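Local coordinates for THUMP domain-containing protein (Pyrococcus horikoshii, PDB 1VBK) that is of unproven function but probably binds RNA and ATP and, like its ThiI relatives, may act on transfer RNA or in thiamine biosynthesis, at residues L34-V39 with Y230-K235; N28-A33 with I51-N56; L93-K98 with E139-D144; D149-I154 with T165-G170. All coordinates share one frame; numbering follows the deposited sequence.

Interaction 1: L34-V39 with Y230-K235; sequences LVTEEV and YSYGSK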
loop_
_atom_site.group_PDB
_atom_site.type_symbol
_atom_site.label_atom_id
_atom_site.label_comp_id
_atom_site.label_asym_id
_atom_site.label_seq_id
_atom_site.Cartn_x
_atom_site.Cartn_y
_atom_site.Cartn_z
ATOM N N LEU A 34 13.559 0.082 -22.532
ATOM C CA LEU A 34 14.646 0.167 -23.501
ATOM C C LEU A 34 15.847 -0.692 -23.093
ATOM O O LEU A 34 16.452 -1.367 -23.932
ATOM C CB LEU A 34 15.072 1.629 -23.686
ATOM C CG LEU A 34 13.990 2.542 -24.292
ATOM C CD1 LEU A 34 14.495 3.975 -24.356
ATOM C CD2 LEU A 34 13.625 2.057 -25.682
ATOM N N VAL A 35 16.189 -0.672 -21.810
ATOM C CA VAL A 35 17.315 -1.464 -21.326
ATOM C C VAL A 35 17.009 -2.954 -21.474
ATOM O O VAL A 35 17.851 -3.723 -21.933
ATOM C CB VAL A 35 17.638 -1.130 -19.847
ATOM C CG1 VAL A 35 18.722 -2.063 -19.317
ATOM C CG2 VAL A 35 18.111 0.314 -19.740
ATOM N N THR A 36 15.801 -3.355 -21.095
ATOM C CA THR A 36 15.394 -4.749 -21.197
ATOM C C THR A 36 15.454 -5.245 -22.642
ATOM O O THR A 36 15.901 -6.360 -22.903
ATOM C CB THR A 36 13.959 -4.951 -20.654
ATOM O OG1 THR A 36 13.920 -4.595 -19.268
ATOM C CG2 THR A 36 13.526 -6.397 -20.805
ATOM N N GLU A 37 15.017 -4.409 -23.580
ATOM C CA GLU A 37 15.020 -4.778 -24.994
ATOM C C GLU A 37 16.344 -4.437 -25.676
ATOM O O GLU A 37 16.487 -4.582 -26.888
ATOM C CB GLU A 37 13.877 -4.070 -25.726
ATOM C CG GLU A 37 12.484 -4.396 -25.208
ATOM C CD GLU A 37 12.124 -5.860 -25.363
ATOM O OE1 GLU A 37 12.237 -6.386 -26.491
ATOM O OE2 GLU A 37 11.720 -6.485 -24.358
ATOM N N GLU A 38 17.311 -3.984 -24.890
ATOM C CA GLU A 38 18.625 -3.609 -25.398
ATOM C C GLU A 38 18.583 -2.569 -26.515
ATOM O O GLU A 38 19.278 -2.698 -27.527
ATOM C CB GLU A 38 19.401 -4.846 -25.871
ATOM C CG GLU A 38 19.616 -5.884 -24.782
ATOM C CD GLU A 38 20.740 -6.859 -25.095
ATOM O OE1 GLU A 38 20.953 -7.187 -26.282
ATOM O OE2 GLU A 38 21.403 -7.313 -24.143
ATOM N N VAL A 39 17.759 -1.542 -26.335
ATOM C CA VAL A 39 17.675 -0.465 -27.313
ATOM C C VAL A 39 18.572 0.654 -26.793
ATOM O O VAL A 39 18.347 1.187 -25.707
ATOM C CB VAL A 39 16.238 0.083 -27.459
ATOM C CG1 VAL A 39 16.220 1.210 -28.482
ATOM C CG2 VAL A 39 15.292 -1.029 -27.888
ATOM N N TYR A 230 4.577 -6.071 -21.084
ATOM C CA TYR A 230 3.754 -4.895 -20.816
ATOM C C TYR A 230 3.879 -4.497 -19.347
ATOM O O TYR A 230 3.075 -3.715 -18.846
ATOM C CB TYR A 230 2.284 -5.218 -21.100
ATOM C CG TYR A 230 1.930 -5.361 -22.561
ATOM C CD1 TYR A 230 1.624 -4.241 -23.333
ATOM C CD2 TYR A 230 1.898 -6.611 -23.173
ATOM C CE1 TYR A 230 1.294 -4.365 -24.682
ATOM C CE2 TYR A 230 1.572 -6.744 -24.521
ATOM C CZ TYR A 230 1.271 -5.618 -25.266
ATOM O OH TYR A 230 0.949 -5.742 -26.598
ATOM N N SER A 231 4.888 -5.024 -18.661
ATOM C CA SER A 231 5.039 -4.753 -17.234
ATOM C C SER A 231 6.272 -3.967 -16.801
ATOM O O SER A 231 6.635 -3.990 -15.625
ATOM C CB SER A 231 5.008 -6.075 -16.464
ATOM O OG SER A 231 6.186 -6.819 -16.722
ATOM N N TYR A 232 6.911 -3.270 -17.731
ATOM C CA TYR A 232 8.103 -2.501 -17.394
ATOM C C TYR A 232 7.825 -1.557 -16.225
ATOM O O TYR A 232 6.856 -0.799 -16.237
ATOM C CB TYR A 232 8.580 -1.721 -18.618
ATOM C CG TYR A 232 8.670 -2.578 -19.856
ATOM C CD1 TYR A 232 7.732 -2.454 -20.879
ATOM C CD2 TYR A 232 9.675 -3.537 -19.994
ATOM C CE1 TYR A 232 7.790 -3.263 -22.012
ATOM C CE2 TYR A 232 9.740 -4.356 -21.124
ATOM C CZ TYR A 232 8.796 -4.210 -22.128
ATOM O OH TYR A 232 8.852 -5.005 -23.250
ATOM N N GLY A 233 8.678 -1.621 -15.207
ATOM C CA GLY A 233 8.494 -0.780 -14.038
ATOM C C GLY A 233 8.194 -1.598 -12.795
ATOM O O GLY A 233 8.278 -1.097 -11.674
ATOM N N SER A 234 7.826 -2.860 -12.988
ATOM C CA SER A 234 7.538 -3.740 -11.862
ATOM C C SER A 234 8.604 -4.822 -11.846
ATOM O O SER A 234 9.362 -4.950 -12.806
ATOM C CB SER A 234 6.161 -4.386 -12.020
ATOM O OG SER A 234 6.170 -5.341 -13.063
ATOM N N LYS A 235 8.668 -5.596 -10.764
ATOM C CA LYS A 235 9.651 -6.671 -10.668
ATOM C C LYS A 235 9.381 -7.715 -11.743
ATOM O O LYS A 235 10.305 -8.327 -12.281
ATOM C CB LYS A 235 9.615 -7.310 -9.276
ATOM C CG LYS A 235 10.276 -6.453 -8.201
ATOM C CD LYS A 235 11.731 -6.156 -8.569
ATOM C CE LYS A 235 12.398 -5.221 -7.568
ATOM N NZ LYS A 235 12.516 -5.836 -6.218
#

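Interaction 2: N28-A33 with I51-N56; sequences NNIREA and IIVKTN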
loop_
_atom_site.group_PDB
_atom_site.type_symbol
_atom_site.label_atom_id
_atom_site.label_comp_id
_atom_site.label_asym_id
_atom_site.label_seq_id
_atom_site.Cartn_x
_atom_site.Cartn_y
_atom_site.Cartn_z
ATOM N N ASN A 28 11.013 6.243 -15.688
ATOM C CA ASN A 28 11.614 5.054 -15.084
ATOM C C ASN A 28 11.215 3.821 -15.888
ATOM O O ASN A 28 12.050 2.986 -16.224
ATOM C CB ASN A 28 11.131 4.880 -13.643
ATOM C CG ASN A 28 11.594 3.570 -13.031
ATOM O OD1 ASN A 28 12.747 3.436 -12.627
ATOM N ND2 ASN A 28 10.701 2.592 -12.981
ATOM N N ASN A 29 9.926 3.717 -16.194
ATOM C CA ASN A 29 9.411 2.588 -16.951
ATOM C C ASN A 29 9.946 2.571 -18.383
ATOM O O ASN A 29 10.183 1.507 -18.952
ATOM C CB ASN A 29 7.879 2.620 -16.937
ATOM C CG ASN A 29 7.313 2.569 -15.523
ATOM O OD1 ASN A 29 8.025 2.215 -14.575
ATOM N ND2 ASN A 29 6.034 2.910 -15.372
ATOM N N ILE A 30 10.149 3.753 -18.957
ATOM C CA ILE A 30 10.678 3.865 -20.311
ATOM C C ILE A 30 12.127 3.370 -20.319
ATOM O O ILE A 30 12.541 2.647 -21.226
ATOM C CB ILE A 30 10.595 5.334 -20.806
ATOM C CG1 ILE A 30 9.127 5.676 -21.112
ATOM C CG2 ILE A 30 11.491 5.542 -22.033
ATOM C CD1 ILE A 30 8.870 7.133 -21.427
ATOM N N ARG A 31 12.895 3.755 -19.304
ATOM C CA ARG A 31 14.285 3.314 -19.207
ATOM C C ARG A 31 14.342 1.789 -19.081
ATOM O O ARG A 31 15.125 1.126 -19.763
ATOM C CB ARG A 31 14.970 3.940 -17.991
ATOM C CG ARG A 31 16.404 3.466 -17.789
ATOM C CD ARG A 31 16.986 3.994 -16.488
ATOM N NE ARG A 31 16.165 3.615 -15.342
ATOM C CZ ARG A 31 16.034 2.373 -14.887
ATOM N NH1 ARG A 31 16.677 1.371 -15.476
ATOM N NH2 ARG A 31 15.247 2.131 -13.847
ATOM N N GLU A 32 13.511 1.244 -18.198
ATOM C CA GLU A 32 13.460 -0.197 -17.981
ATOM C C GLU A 32 13.132 -0.942 -19.268
ATOM O O GLU A 32 13.731 -1.975 -19.562
ATOM C CB GLU A 32 12.417 -0.538 -16.915
ATOM C CG GLU A 32 12.873 -0.278 -15.493
ATOM C CD GLU A 32 13.941 -1.259 -15.048
ATOM O OE1 GLU A 32 13.671 -2.481 -15.077
ATOM O OE2 GLU A 32 15.048 -0.813 -14.671
ATOM N N ALA A 33 12.185 -0.409 -20.036
ATOM C CA ALA A 33 11.783 -1.028 -21.296
ATOM C C ALA A 33 12.910 -1.058 -22.324
ATOM O O ALA A 33 13.181 -2.098 -22.929
ATOM C CB ALA A 33 10.583 -0.301 -21.872
ATOM N N ILE A 51 8.196 14.068 -23.043
ATOM C CA ILE A 51 9.363 13.291 -22.670
ATOM C C ILE A 51 10.110 13.088 -23.981
ATOM O O ILE A 51 9.515 12.749 -25.013
ATOM C CB ILE A 51 8.993 11.933 -22.051
ATOM C CG1 ILE A 51 8.609 12.135 -20.585
ATOM C CG2 ILE A 51 10.181 10.964 -22.151
ATOM C CD1 ILE A 51 8.058 10.887 -19.906
ATOM N N ILE A 52 11.409 13.339 -23.950
ATOM C CA ILE A 52 12.234 13.185 -25.126
ATOM C C ILE A 52 13.261 12.105 -24.845
ATOM O O ILE A 52 13.928 12.128 -23.806
ATOM C CB ILE A 52 12.992 14.498 -25.471
ATOM C CG1 ILE A 52 12.000 15.622 -25.801
ATOM C CG2 ILE A 52 13.951 14.256 -26.644
ATOM C CD1 ILE A 52 11.174 15.400 -27.067
ATOM N N VAL A 53 13.366 11.151 -25.764
ATOM C CA VAL A 53 14.348 10.086 -25.650
ATOM C C VAL A 53 15.368 10.342 -26.753
ATOM O O VAL A 53 15.045 10.205 -27.927
ATOM C CB VAL A 53 13.725 8.688 -25.892
ATOM C CG1 VAL A 53 14.805 7.617 -25.811
ATOM C CG2 VAL A 53 12.640 8.417 -24.878
ATOM N N LYS A 54 16.581 10.752 -26.392
ATOM C CA LYS A 54 17.608 10.975 -27.405
ATOM C C LYS A 54 18.213 9.613 -27.715
ATOM O O LYS A 54 18.775 8.966 -26.826
ATOM C CB LYS A 54 18.703 11.921 -26.897
ATOM C CG LYS A 54 18.344 13.399 -26.920
ATOM C CD LYS A 54 19.528 14.228 -26.424
ATOM C CE LYS A 54 19.250 15.717 -26.483
ATOM N NZ LYS A 54 20.342 16.499 -25.833
ATOM N N THR A 55 18.094 9.181 -28.969
ATOM C CA THR A 55 18.615 7.885 -29.394
ATOM C C THR A 55 18.822 7.779 -30.902
ATOM O O THR A 55 18.078 8.372 -31.687
ATOM C CB THR A 55 17.669 6.747 -28.982
ATOM O OG1 THR A 55 18.125 5.516 -29.561
ATOM C CG2 THR A 55 16.244 7.031 -29.471
ATOM N N ASN A 56 19.831 7.010 -31.306
ATOM C CA ASN A 56 20.102 6.819 -32.723
ATOM C C ASN A 56 19.339 5.612 -33.262
ATOM O O ASN A 56 19.514 5.227 -34.413
ATOM C CB ASN A 56 21.608 6.661 -32.976
ATOM C CG ASN A 56 22.371 7.959 -32.775
ATOM O OD1 ASN A 56 21.946 9.018 -33.239
ATOM N ND2 ASN A 56 23.507 7.883 -32.092
#

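Interaction 3: L93-K98 with E139-D144; sequences LMFRKK and ENCEVD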
loop_
_atom_site.group_PDB
_atom_site.type_symbol
_atom_site.label_atom_id
_atom_site.label_comp_id
_atom_site.label_asym_id
_atom_site.label_seq_id
_atom_site.Cartn_x
_atom_site.Cartn_y
_atom_site.Cartn_z
ATOM N N LEU A 93 12.777 17.142 -46.312
ATOM C CA LEU A 93 13.544 15.900 -46.324
ATOM C C LEU A 93 12.694 14.735 -45.815
ATOM O O LEU A 93 12.655 13.653 -46.416
ATOM C CB LEU A 93 14.783 16.050 -45.439
ATOM C CG LEU A 93 15.709 14.836 -45.338
ATOM C CD1 LEU A 93 16.435 14.640 -46.663
ATOM C CD2 LEU A 93 16.720 15.052 -44.213
ATOM N N MET A 94 12.010 14.955 -44.701
ATOM C CA MET A 94 11.170 13.917 -44.129
ATOM C C MET A 94 9.917 13.668 -44.958
ATOM O O MET A 94 9.421 12.547 -45.022
ATOM C CB MET A 94 10.812 14.281 -42.693
ATOM C CG MET A 94 12.055 14.351 -41.825
ATOM S SD MET A 94 11.713 14.342 -40.093
ATOM C CE MET A 94 11.219 12.586 -39.885
ATOM N N PHE A 95 9.411 14.717 -45.593
ATOM C CA PHE A 95 8.228 14.586 -46.431
ATOM C C PHE A 95 8.565 13.679 -47.605
ATOM O O PHE A 95 7.793 12.785 -47.954
ATOM C CB PHE A 95 7.783 15.959 -46.946
ATOM C CG PHE A 95 6.637 15.904 -47.924
ATOM C CD1 PHE A 95 6.862 15.619 -49.272
ATOM C CD2 PHE A 95 5.333 16.123 -47.496
ATOM C CE1 PHE A 95 5.799 15.553 -50.181
ATOM C CE2 PHE A 95 4.265 16.061 -48.391
ATOM C CZ PHE A 95 4.500 15.775 -49.739
ATOM N N ARG A 96 9.726 13.913 -48.210
ATOM C CA ARG A 96 10.150 13.115 -49.352
ATOM C C ARG A 96 10.353 11.655 -48.981
ATOM O O ARG A 96 9.976 10.759 -49.738
ATOM C CB ARG A 96 11.412 13.723 -49.971
ATOM C CG ARG A 96 11.083 14.964 -50.789
ATOM C CD ARG A 96 12.290 15.786 -51.189
ATOM N NE ARG A 96 11.917 16.774 -52.203
ATOM C CZ ARG A 96 12.710 17.745 -52.643
ATOM N NH1 ARG A 96 13.935 17.878 -52.158
ATOM N NH2 ARG A 96 12.276 18.576 -53.583
ATOM N N LYS A 97 10.915 11.410 -47.804
ATOM C CA LYS A 97 11.129 10.040 -47.365
ATOM C C LYS A 97 9.783 9.334 -47.233
ATOM O O LYS A 97 9.612 8.209 -47.696
ATOM C CB LYS A 97 11.864 10.005 -46.024
ATOM C CG LYS A 97 11.988 8.601 -45.455
ATOM C CD LYS A 97 12.927 8.542 -44.257
ATOM C CE LYS A 97 12.921 7.151 -43.641
ATOM N NZ LYS A 97 13.183 6.099 -44.671
ATOM N N LYS A 98 8.824 10.007 -46.604
ATOM C CA LYS A 98 7.503 9.428 -46.422
ATOM C C LYS A 98 6.773 9.286 -47.756
ATOM O O LYS A 98 6.124 8.269 -48.009
ATOM C CB LYS A 98 6.682 10.295 -45.469
ATOM C CG LYS A 98 5.262 9.796 -45.219
ATOM C CD LYS A 98 5.227 8.500 -44.425
ATOM C CE LYS A 98 3.790 8.149 -44.064
ATOM N NZ LYS A 98 3.700 6.924 -43.227
ATOM N N GLU A 139 7.419 19.947 -54.398
ATOM C CA GLU A 139 6.888 18.609 -54.626
ATOM C C GLU A 139 5.491 18.658 -55.208
ATOM O O GLU A 139 4.740 19.600 -54.954
ATOM C CB GLU A 139 6.816 17.829 -53.303
ATOM C CG GLU A 139 8.134 17.265 -52.793
ATOM C CD GLU A 139 8.658 16.130 -53.656
ATOM O OE1 GLU A 139 7.844 15.281 -54.083
ATOM O OE2 GLU A 139 9.881 16.075 -53.900
ATOM N N ASN A 140 5.142 17.640 -55.988
ATOM C CA ASN A 140 3.799 17.564 -56.539
ATOM C C ASN A 140 2.987 16.983 -55.396
ATOM O O ASN A 140 3.174 15.829 -55.004
ATOM C CB ASN A 140 3.741 16.628 -57.747
ATOM C CG ASN A 140 2.348 16.545 -58.347
ATOM O OD1 ASN A 140 1.473 17.353 -58.032
ATOM N ND2 ASN A 140 2.139 15.572 -59.222
ATOM N N CYS A 141 2.107 17.796 -54.833
ATOM C CA CYS A 141 1.291 17.349 -53.719
ATOM C C CYS A 141 0.112 18.288 -53.555
ATOM O O CYS A 141 -0.049 19.236 -54.323
ATOM C CB CYS A 141 2.123 17.309 -52.433
ATOM S SG CYS A 141 2.944 18.872 -52.029
ATOM N N GLU A 142 -0.695 18.037 -52.535
ATOM C CA GLU A 142 -1.891 18.834 -52.318
ATOM C C GLU A 142 -2.269 18.863 -50.850
ATOM O O GLU A 142 -2.232 17.843 -50.174
ATOM C CB GLU A 142 -3.010 18.212 -53.150
ATOM C CG GLU A 142 -4.402 18.700 -52.905
ATOM C CD GLU A 142 -5.395 17.866 -53.687
ATOM O OE1 GLU A 142 -5.250 17.792 -54.926
ATOM O OE2 GLU A 142 -6.307 17.276 -53.071
ATOM N N VAL A 143 -2.636 20.041 -50.360
ATOM C CA VAL A 143 -3.031 20.182 -48.969
ATOM C C VAL A 143 -4.444 19.651 -48.761
ATOM O O VAL A 143 -5.351 19.956 -49.530
ATOM C CB VAL A 143 -2.994 21.665 -48.516
ATOM C CG1 VAL A 143 -3.580 21.799 -47.109
ATOM C CG2 VAL A 143 -1.562 22.186 -48.541
ATOM N N ASP A 144 -4.617 18.834 -47.730
ATOM C CA ASP A 144 -5.928 18.295 -47.379
ATOM C C ASP A 144 -5.886 18.081 -45.874
ATOM O O ASP A 144 -5.179 17.203 -45.385
ATOM C CB ASP A 144 -6.202 16.971 -48.093
ATOM C CG ASP A 144 -7.665 16.554 -47.996
ATOM O OD1 ASP A 144 -8.220 16.573 -46.876
ATOM O OD2 ASP A 144 -8.260 16.203 -49.035
#

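Interaction 4: D149-I154 with T165-G170; sequences DIEIGI and TEKIKG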
loop_
_atom_site.group_PDB
_atom_site.type_symbol
_atom_site.label_atom_id
_atom_site.label_comp_id
_atom_site.label_asym_id
_atom_site.label_seq_id
_atom_site.Cartn_x
_atom_site.Cartn_y
_atom_site.Cartn_z
ATOM N N ASP A 149 -2.328 11.655 -46.755
ATOM C CA ASP A 149 -1.432 10.503 -46.792
ATOM C C ASP A 149 -0.232 10.793 -45.897
ATOM O O ASP A 149 0.400 9.880 -45.367
ATOM C CB ASP A 149 -0.888 10.264 -48.208
ATOM C CG ASP A 149 -1.977 9.986 -49.220
ATOM O OD1 ASP A 149 -2.227 10.869 -50.064
ATOM O OD2 ASP A 149 -2.578 8.887 -49.166
ATOM N N ILE A 150 0.082 12.075 -45.753
ATOM C CA ILE A 150 1.244 12.497 -44.981
ATOM C C ILE A 150 0.971 13.663 -44.046
ATOM O O ILE A 150 0.314 14.631 -44.420
ATOM C CB ILE A 150 2.380 12.943 -45.928
ATOM C CG1 ILE A 150 2.798 11.784 -46.835
ATOM C CG2 ILE A 150 3.566 13.473 -45.122
ATOM C CD1 ILE A 150 3.660 12.217 -48.008
ATOM N N GLU A 151 1.482 13.567 -42.824
ATOM C CA GLU A 151 1.342 14.662 -41.881
ATOM C C GLU A 151 2.736 15.044 -41.416
ATOM O O GLU A 151 3.469 14.208 -40.898
ATOM C CB GLU A 151 0.508 14.276 -40.663
ATOM C CG GLU A 151 0.496 15.385 -39.615
ATOM C CD GLU A 151 -0.167 14.974 -38.322
ATOM O OE1 GLU A 151 0.192 13.903 -37.787
ATOM O OE2 GLU A 151 -1.039 15.728 -37.837
ATOM N N ILE A 152 3.111 16.299 -41.639
ATOM C CA ILE A 152 4.407 16.793 -41.198
ATOM C C ILE A 152 4.140 17.448 -39.848
ATOM O O ILE A 152 3.455 18.470 -39.776
ATOM C CB ILE A 152 4.977 17.867 -42.159
ATOM C CG1 ILE A 152 5.244 17.254 -43.539
ATOM C CG2 ILE A 152 6.262 18.458 -41.586
ATOM C CD1 ILE A 152 6.310 16.166 -43.552
ATOM N N GLY A 153 4.666 16.849 -38.782
ATOM C CA GLY A 153 4.467 17.397 -37.452
ATOM C C GLY A 153 5.689 18.178 -37.020
ATOM O O GLY A 153 6.819 17.777 -37.305
ATOM N N ILE A 154 5.470 19.291 -36.329
ATOM C CA ILE A 154 6.572 20.132 -35.880
ATOM C C ILE A 154 6.324 20.637 -34.465
ATOM O O ILE A 154 5.328 21.308 -34.205
ATOM C CB ILE A 154 6.748 21.361 -36.810
ATOM C CG1 ILE A 154 6.949 20.898 -38.257
ATOM C CG2 ILE A 154 7.926 22.216 -36.339
ATOM C CD1 ILE A 154 6.990 22.036 -39.276
ATOM N N THR A 165 7.023 12.540 -39.106
ATOM C CA THR A 165 5.981 12.174 -40.066
ATOM C C THR A 165 5.166 11.015 -39.500
ATOM O O THR A 165 4.100 10.688 -40.023
ATOM C CB THR A 165 6.552 11.733 -41.431
ATOM O OG1 THR A 165 7.510 10.690 -41.238
ATOM C CG2 THR A 165 7.201 12.905 -42.147
ATOM N N GLU A 166 5.666 10.405 -38.423
ATOM C CA GLU A 166 4.982 9.276 -37.788
ATOM C C GLU A 166 4.492 9.595 -36.371
ATOM O O GLU A 166 5.202 10.202 -35.569
ATOM C CB GLU A 166 5.906 8.053 -37.747
ATOM C CG GLU A 166 5.278 6.814 -37.110
ATOM C CD GLU A 166 6.107 5.547 -37.312
ATOM O OE1 GLU A 166 7.264 5.494 -36.836
ATOM O OE2 GLU A 166 5.596 4.600 -37.951
ATOM N N LYS A 167 3.268 9.175 -36.080
ATOM C CA LYS A 167 2.650 9.394 -34.780
ATOM C C LYS A 167 1.964 8.090 -34.406
ATOM O O LYS A 167 0.841 7.822 -34.847
ATOM C CB LYS A 167 1.630 10.525 -34.883
ATOM C CG LYS A 167 1.033 10.977 -33.571
ATOM C CD LYS A 167 0.212 12.234 -33.809
ATOM C CE LYS A 167 -0.385 12.783 -32.533
ATOM N NZ LYS A 167 -1.181 14.013 -32.814
ATOM N N ILE A 168 2.654 7.281 -33.607
ATOM C CA ILE A 168 2.157 5.978 -33.179
ATOM C C ILE A 168 1.297 6.078 -31.931
ATOM O O ILE A 168 1.709 6.648 -30.922
ATOM C CB ILE A 168 3.325 5.011 -32.879
ATOM C CG1 ILE A 168 4.298 4.983 -34.059
ATOM C CG2 ILE A 168 2.788 3.610 -32.609
ATOM C CD1 ILE A 168 5.551 4.166 -33.794
ATOM N N LYS A 169 0.102 5.503 -32.001
ATOM C CA LYS A 169 -0.826 5.524 -30.880
ATOM C C LYS A 169 -0.357 4.588 -29.762
ATOM O O LYS A 169 -0.059 3.416 -30.001
ATOM C CB LYS A 169 -2.221 5.115 -31.370
ATOM C CG LYS A 169 -3.328 5.197 -30.326
ATOM C CD LYS A 169 -4.678 4.825 -30.944
ATOM C CE LYS A 169 -5.801 4.882 -29.919
ATOM N NZ LYS A 169 -7.122 4.522 -30.519
ATOM N N GLY A 170 -0.271 5.118 -28.547
ATOM C CA GLY A 170 0.142 4.311 -27.417
ATOM C C GLY A 170 -1.085 3.637 -26.833
ATOM O O GLY A 170 -2.167 3.713 -27.412
HETATM O O HOH W 1 2.642 11.073 -42.156
HETATM O O HOH W 2 2.133 12.237 -38.097
HETATM O O HOH W 3 0.419 15.897 -34.824
#

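Interaction 1: L34-V39 with Y230-K235
Helix 19-36 runs out beside the loop that carries Y232, and T36 and Y232, the pair with the nearest CA atoms, stand 8.5 Å apart, so side chains have to bridge the gap. The helix ends in a Schellman motif: V39 N bonds to L34 O at 2.7 Å, E38 N bonds to V35 O, and E38 is the C-prime residue with positive phi. On the loop, S231 to S234 form a type II turn. S231 O takes both S234 N and S234 OG, the hydroxyl arriving in the carbonyl plane on a lone pair at 2.9 Å from OG to O.

Y232 does the reaching. The Y232 ring comes to the helix end with Y232 CE2 4.3 Å from T36 CB, while its hydroxyl meets the carboxylate of E37. The bond from Y232 OH to E37 OE2 is weak at 3.4 Å; the oxygen sits at the ring edge, near the ring plane. E37 gets there by folding, its chain bent at chi2 (-63°), and its carboxylate is turned 74° from the ring. Y232 OH has a stronger partner in R67, which also makes a long, weak ion pair with E37 OE2. T36 OG1 turns back to E32 O. A tyrosine, a glutamate and an arginine thus meet where the ferredoxin-like part faces the ThiI part, a loose polar cluster whose positive charge probably steadies the carboxylate beside the phenol.

Interaction 2: N28-A33 with I51-N56
I30 and I51 meet tip to tip in a buried, wholly apolar contact between helix 19-36 and strand 50-54. The delta methyl of I30 does most of the touching: I30 CD1 lies 4.1 Å from I51 CG2 and equally far from I51 CD1, so it rests against both branches of the strand residue. With CG1 of I30 beside the backbone N (chi1 -73°) and the chain then extended, CD1 is carried out to I51, which leaves the other branch for V53. There I30 CG2 approaches V53 CG2 at 4.2 Å. I51 and V53, two residues apart, point to the same side of the strand, and I30 spans both. The backbones stay well apart, 9.0 Å between the CA atoms of I30 and V53.

Polar interactions run along the helix. R31 NH1 makes a salt bridge of 2.8 Å to E32 OE2, which it meets on the anti side, somewhat out of the carboxylate plane. R31 NH2 bonds to N28 OD1 from well above the amide carbonyl plane, and N28 ND2 passes the chain on to N29 OD1 at 3.1 Å. N29 ND2 goes on to the backbone O of I176.

Strand 50-54 lies between strands 3-8 and 43-47, pairing antiparallel with each. I51 also packs on L26 and M27 and V53 on L34, so helix 19-36 covers this face of the ferredoxin-like sheet over some two turns.

Interaction 3: L93-K98 with E139-D144
The bond from R96 NE to E139 OE2, 2.7 Å long with an N-H...O angle of 149°, is the salt bridge that ties helix 84-102 to the loop residue just past helix 124-138. The acceptor oxygen is met on its anti side, 28° out of the carboxylate plane, and lies near the edge of a guanidinium turned steeply against the carboxylate. R96 reaches it with an extended chain, whereas E139 is bent at chi2 (-69°) and slides past the ring of F95. R96 NH2 holds N138 O as well, so the arginine binds the chain at two successive residues.

Next to this bridge, F95 goes into the interior. E139 CG lies 3.9 Å from F95 CE1, obliquely to the ring, and C141 CB comes equally close to F95 CZ. C141 SG lies 5.1 Å from the centroid of the F95 ring, an oblique sulfur-aromatic contact. F109 meets the same ring edge to face, and I135, I150 and I152 pack around it in the core of the THUMP domain. The contact thus joins a salt bridge near the surface to an apolar interior, with the aliphatic part of E139 serving the ring and its carboxylate the arginine.

Interaction 4: D149-I154 with T165-G170
Strand 150-157 and the chain leaving strand 160-164 come closest at I152 and T165, whose CA atoms are 5.0 Å apart. Between the two backbones the direct link is a CA-H...O contact: T165 CA lies 3.3 Å from E151 O. Water does the rest. Water 1 accepts from E151 N at 2.8 Å and donates to T165 O at 2.6 Å, so the water bridges the two backbones.

Strands 150-157 and 160-164 form a beta hairpin in the THUMP domain, and at T165 the second arm parts from its partner and heads for strand 168-169, which pairs with strand 71-81. On the apolar side I152 and T165 lie side by side, pointing the same way, with I152 CD1 3.7 Å from T165 CG2. Both chi torsions of I152 are near -64°, folding CD1 back to the methyl although CB points away.

E151 faces the polar side. E151 OE1 takes a bond of 2.6 Å from water 2, which also donates weakly to T165 O. Its OE2 bonds to T112 OG1 and weakly to water 3, which accepts from K167 NZ. The opposite charges stay separated, E151 OE1 and K167 NZ being 5.2 Å apart.

Overall arrangement
Interactions 1 and 2 share helix 19-36 and touch: Y232 CD2 lies 3.5 Å from A33 CA, and L34 CD1 packs on V53 CG1. The helix therefore meets its sheet through interaction 2 and the ThiI part through interaction 1. Interactions 3 and 4 also touch, with F95 CB 3.7 Å from I152 CD1 and K98 CG 3.6 Å from I150 CG1, so helix 84-102 lies against strand 150-157. Interactions 2, 3 and 4 all reach the same mixed sheet, which runs through the ferredoxin-like and THUMP parts. Interactions 1 and 3 are farthest apart, their centres about 36 Å from each other; the centres of interactions 2 and 4 are about 19 Å apart.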